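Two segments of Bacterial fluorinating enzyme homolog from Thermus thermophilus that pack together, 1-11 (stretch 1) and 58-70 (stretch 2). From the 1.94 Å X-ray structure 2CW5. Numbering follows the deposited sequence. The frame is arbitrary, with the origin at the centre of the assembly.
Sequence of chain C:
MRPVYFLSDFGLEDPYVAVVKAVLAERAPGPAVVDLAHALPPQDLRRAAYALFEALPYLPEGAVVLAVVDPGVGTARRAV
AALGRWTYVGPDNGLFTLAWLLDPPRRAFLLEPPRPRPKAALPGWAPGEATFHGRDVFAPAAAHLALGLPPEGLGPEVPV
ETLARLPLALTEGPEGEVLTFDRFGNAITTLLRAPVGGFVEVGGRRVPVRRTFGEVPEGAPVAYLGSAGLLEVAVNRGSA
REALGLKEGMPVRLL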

# COMPACT_ATOMS: atom_id res chain seq x y z
N MSE C 1 20.35 -13.62 11.36
CA MSE C 1 19.54 -12.54 12.00
C MSE C 1 18.10 -12.95 12.26
O MSE C 1 17.66 -14.03 11.87
CB MSE C 1 19.51 -11.30 11.11
CG MSE C 1 20.81 -10.56 10.99
SE MSE C 1 20.45 -8.91 10.06
CE MSE C 1 20.71 -9.53 8.25
N ARG C 2 17.37 -12.06 12.92
CA ARG C 2 15.97 -12.28 13.24
C ARG C 2 15.14 -11.44 12.29
O ARG C 2 15.48 -10.29 12.00
CB ARG C 2 15.69 -11.88 14.69
CG ARG C 2 16.28 -12.85 15.70
CD ARG C 2 16.96 -12.13 16.85
NE ARG C 2 17.64 -13.08 17.73
CZ ARG C 2 18.45 -12.73 18.72
NH1 ARG C 2 18.69 -11.45 18.97
NH2 ARG C 2 19.02 -13.66 19.47
N PRO C 3 14.03 -12.00 11.77
CA PRO C 3 13.19 -11.23 10.86
C PRO C 3 12.49 -10.09 11.57
O PRO C 3 12.28 -10.14 12.79
CB PRO C 3 12.22 -12.28 10.32
CG PRO C 3 12.06 -13.20 11.50
CD PRO C 3 13.48 -13.35 11.98
N VAL C 4 12.14 -9.06 10.81
CA VAL C 4 11.44 -7.91 11.36
C VAL C 4 10.04 -7.80 10.75
O VAL C 4 9.88 -7.70 9.53
CB VAL C 4 12.21 -6.59 11.07
CG1 VAL C 4 11.39 -5.41 11.57
CG2 VAL C 4 13.56 -6.60 11.76
N TYR C 5 9.04 -7.83 11.62
CA TYR C 5 7.65 -7.70 11.18
C TYR C 5 7.25 -6.27 11.52
O TYR C 5 7.43 -5.81 12.65
CB TYR C 5 6.78 -8.74 11.90
CG TYR C 5 7.00 -10.13 11.33
CD1 TYR C 5 6.23 -10.58 10.25
CD2 TYR C 5 8.02 -10.95 11.80
CE1 TYR C 5 6.49 -11.82 9.65
CE2 TYR C 5 8.28 -12.20 11.21
CZ TYR C 5 7.51 -12.62 10.14
OH TYR C 5 7.77 -13.83 9.54
N PHE C 6 6.69 -5.60 10.52
CA PHE C 6 6.35 -4.18 10.62
C PHE C 6 4.86 -3.82 10.50
O PHE C 6 4.19 -4.18 9.52
CB PHE C 6 7.20 -3.47 9.55
CG PHE C 6 7.14 -1.97 9.58
CD1 PHE C 6 6.73 -1.27 10.72
CD2 PHE C 6 7.53 -1.24 8.45
CE1 PHE C 6 6.70 0.12 10.73
CE2 PHE C 6 7.51 0.16 8.45
CZ PHE C 6 7.09 0.84 9.59
N LEU C 7 4.36 -3.11 11.50
CA LEU C 7 2.97 -2.65 11.49
C LEU C 7 2.96 -1.15 11.79
O LEU C 7 3.76 -0.67 12.59
CB LEU C 7 2.14 -3.39 12.55
CG LEU C 7 0.67 -2.97 12.66
CD1 LEU C 7 -0.19 -4.17 13.07
CD2 LEU C 7 0.52 -1.83 13.67
N SER C 8 2.06 -0.42 11.15
CA SER C 8 1.97 1.01 11.41
C SER C 8 0.64 1.55 10.93
O SER C 8 -0.17 0.82 10.36
CB SER C 8 3.08 1.77 10.68
OG SER C 8 2.74 1.95 9.31
N ASP C 9 0.41 2.83 11.18
CA ASP C 9 -0.80 3.50 10.71
C ASP C 9 -0.33 4.61 9.76
O ASP C 9 -1.04 5.59 9.56
CB ASP C 9 -1.58 4.10 11.88
CG ASP C 9 -0.82 5.21 12.60
OD1 ASP C 9 0.39 5.37 12.35
OD2 ASP C 9 -1.44 5.93 13.42
N PHE C 10 0.86 4.43 9.18
CA PHE C 10 1.43 5.43 8.28
C PHE C 10 0.64 5.65 6.99
O PHE C 10 0.77 6.70 6.36
CB PHE C 10 2.88 5.07 7.91
CG PHE C 10 3.85 5.12 9.06
CD1 PHE C 10 3.51 5.75 10.26
CD2 PHE C 10 5.11 4.54 8.94
CE1 PHE C 10 4.42 5.81 11.32
CE2 PHE C 10 6.03 4.60 10.00
CZ PHE C 10 5.68 5.24 11.18
N GLY C 11 -0.16 4.67 6.59
CA GLY C 11 -0.95 4.85 5.38
C GLY C 11 -0.21 4.53 4.08
O GLY C 11 0.96 4.16 4.10
N TYR C 58 1.64 -16.91 14.66
CA TYR C 58 2.16 -17.52 13.44
C TYR C 58 3.55 -17.03 13.06
O TYR C 58 4.12 -17.50 12.07
CB TYR C 58 1.21 -17.25 12.27
CG TYR C 58 -0.21 -17.72 12.51
CD1 TYR C 58 -0.56 -19.05 12.33
CD2 TYR C 58 -1.18 -16.83 12.96
CE1 TYR C 58 -1.85 -19.50 12.59
CE2 TYR C 58 -2.48 -17.26 13.23
CZ TYR C 58 -2.81 -18.60 13.04
OH TYR C 58 -4.09 -19.03 13.31
N LEU C 59 4.09 -16.09 13.83
CA LEU C 59 5.41 -15.55 13.52
C LEU C 59 6.54 -16.31 14.20
O LEU C 59 6.40 -16.79 15.32
CB LEU C 59 5.49 -14.07 13.91
CG LEU C 59 4.37 -13.15 13.42
CD1 LEU C 59 4.72 -11.71 13.77
CD2 LEU C 59 4.17 -13.30 11.93
N PRO C 60 7.69 -16.41 13.52
CA PRO C 60 8.87 -17.10 14.04
C PRO C 60 9.25 -16.59 15.43
O PRO C 60 9.20 -15.39 15.70
CB PRO C 60 9.94 -16.78 13.01
CG PRO C 60 9.16 -16.68 11.75
CD PRO C 60 7.95 -15.89 12.16
N GLU C 61 9.64 -17.52 16.29
CA GLU C 61 10.05 -17.20 17.65
C GLU C 61 11.22 -16.21 17.59
O GLU C 61 12.08 -16.31 16.73
CB GLU C 61 10.52 -18.47 18.36
CG GLU C 61 10.21 -18.53 19.84
CD GLU C 61 8.76 -18.88 20.10
OE1 GLU C 61 8.40 -19.08 21.28
OE2 GLU C 61 7.98 -18.95 19.13
N GLY C 62 11.24 -15.25 18.51
CA GLY C 62 12.33 -14.29 18.52
C GLY C 62 12.26 -13.22 17.44
O GLY C 62 13.18 -12.41 17.31
N ALA C 63 11.19 -13.21 16.65
CA ALA C 63 11.06 -12.20 15.61
C ALA C 63 10.93 -10.83 16.28
O ALA C 63 10.47 -10.74 17.43
CB ALA C 63 9.84 -12.48 14.76
N VAL C 64 11.33 -9.78 15.58
CA VAL C 64 11.24 -8.42 16.10
C VAL C 64 9.96 -7.80 15.54
O VAL C 64 9.83 -7.61 14.33
CB VAL C 64 12.44 -7.56 15.64
CG1 VAL C 64 12.23 -6.10 16.05
CG2 VAL C 64 13.72 -8.11 16.24
N VAL C 65 9.02 -7.49 16.42
CA VAL C 65 7.76 -6.89 16.02
C VAL C 65 7.83 -5.38 16.20
O VAL C 65 7.77 -4.88 17.33
CB VAL C 65 6.57 -7.43 16.85
CG1 VAL C 65 5.26 -6.83 16.34
CG2 VAL C 65 6.54 -8.94 16.79
N LEU C 66 8.00 -4.67 15.09
CA LEU C 66 8.08 -3.22 15.07
C LEU C 66 6.68 -2.70 14.76
O LEU C 66 6.12 -2.97 13.70
CB LEU C 66 9.06 -2.77 13.98
CG LEU C 66 9.16 -1.28 13.66
CD1 LEU C 66 9.57 -0.52 14.91
CD2 LEU C 66 10.19 -1.06 12.55
N ALA C 67 6.10 -1.97 15.71
CA ALA C 67 4.76 -1.44 15.51
C ALA C 67 4.71 0.02 15.90
O ALA C 67 4.97 0.37 17.05
CB ALA C 67 3.75 -2.24 16.34
N VAL C 68 4.40 0.88 14.94
CA VAL C 68 4.35 2.32 15.20
C VAL C 68 2.98 2.92 14.94
O VAL C 68 2.57 3.09 13.79
CB VAL C 68 5.39 3.07 14.33
CG1 VAL C 68 5.37 4.56 14.68
CG2 VAL C 68 6.77 2.49 14.55
N VAL C 69 2.27 3.22 16.03
CA VAL C 69 0.93 3.81 15.98
C VAL C 69 0.78 4.69 17.23
O VAL C 69 0.96 4.21 18.34
CB VAL C 69 -0.19 2.74 16.03
CG1 VAL C 69 -1.56 3.42 15.97
CG2 VAL C 69 -0.04 1.76 14.87
N ASP C 70 0.44 5.96 17.05
CA ASP C 70 0.28 6.86 18.19
C ASP C 70 -1.02 7.65 18.12
O ASP C 70 -1.80 7.61 19.09
CB ASP C 70 1.45 7.84 18.28
CG ASP C 70 2.78 7.15 18.48
OD1 ASP C 70 3.17 6.35 17.60
OD2 ASP C 70 3.43 7.40 19.51

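Residues 4-8 and 64-68 form neighbouring parallel strands, their axes approaching to 4.6 Å with only 12° between their directions. The register runs without a break from Val 4 beside Val 64 to Ser 8 beside Val 68. As is usual in a parallel pair, each strand uses alternate residues for its hydrogen bonds to the other. Here these are Pro 3, Tyr 5 and Leu 7 in the first stretch, which meet Val 64, Leu 66 and Val 68. Val 64 N donates to Pro 3 O (3.0 Å), and Tyr 5 N returns a bond to Val 64 O (2.8 Å). Leu 66 N then donates to Tyr 5 O (2.8 Å), Leu 7 N to Leu 66 O (2.8 Å) and Val 68 N to Leu 7 O (2.9 Å). The ladder frays just past the strand, where Asp 9 N makes a weak bond to Val 68 O (3.4 Å, 139° at the hydrogen). CA-H groups share several of the same acceptors, the shortest such contacts being Ala 67 CA to Leu 7 O and Ser 8 CA to Val 68 O, both 3.2 Å.

Tyr 5 covers the most surface, with 117 Å² of it buried by the second stretch. Its side chain lies on the sheet face shared with Leu 7, Val 65 and Ala 67, yet the ring (chi1 m) meets the residues that precede the second strand. Leu 59 CD2 sits over one face of the ring, 3.8 Å from the centroid of the Tyr 5 ring and 21° off its normal, a CH-pi contact that sets a methyl group against the aromatic electrons. Ala 63 CB approaches the ring edge, 3.8 Å from Tyr 5 CD2, and Pro 60 CD lies 3.3 Å from Tyr 5 OH. Pro 60 and Ala 63 are the ends of a type II turn, closed by a hydrogen bond from Ala 63 N to Pro 60 O (3.1 Å), so the ring packs against both ends of the turn. Within the turn, Gly 62 has a positive phi of 75°, which favours glycine, and its carbonyl oxygen contacts the aliphatic part of Arg 2 (Gly 62 O to Arg 2 CG, 3.5 Å).

Leu 66 and Val 68, which lose 73 and 68 Å² to the first stretch, share the other face with Val 4, Phe 6, Ser 8 and Val 64. Leu 66 CD2 lies over the face of the Phe 6 ring, 4.3 Å from its centroid, in a second CH-pi contact, while Leu 66 CB reaches Val 4 CG1 at 4.3 Å. Val 68 sits beside the small Ser 8 and meets a ring from beyond the strand: Phe 10 CZ comes within 3.6 Å of Val 68 CG1. The intervening backbone is pinned by a hydrogen bond from Phe 10 N to Ser 8 OG (3.1 Å). Back on the Tyr 5 face, Leu 7 CD2 packs against Val 69 CG2 at 3.8 Å, extending the apolar contact past the strand end.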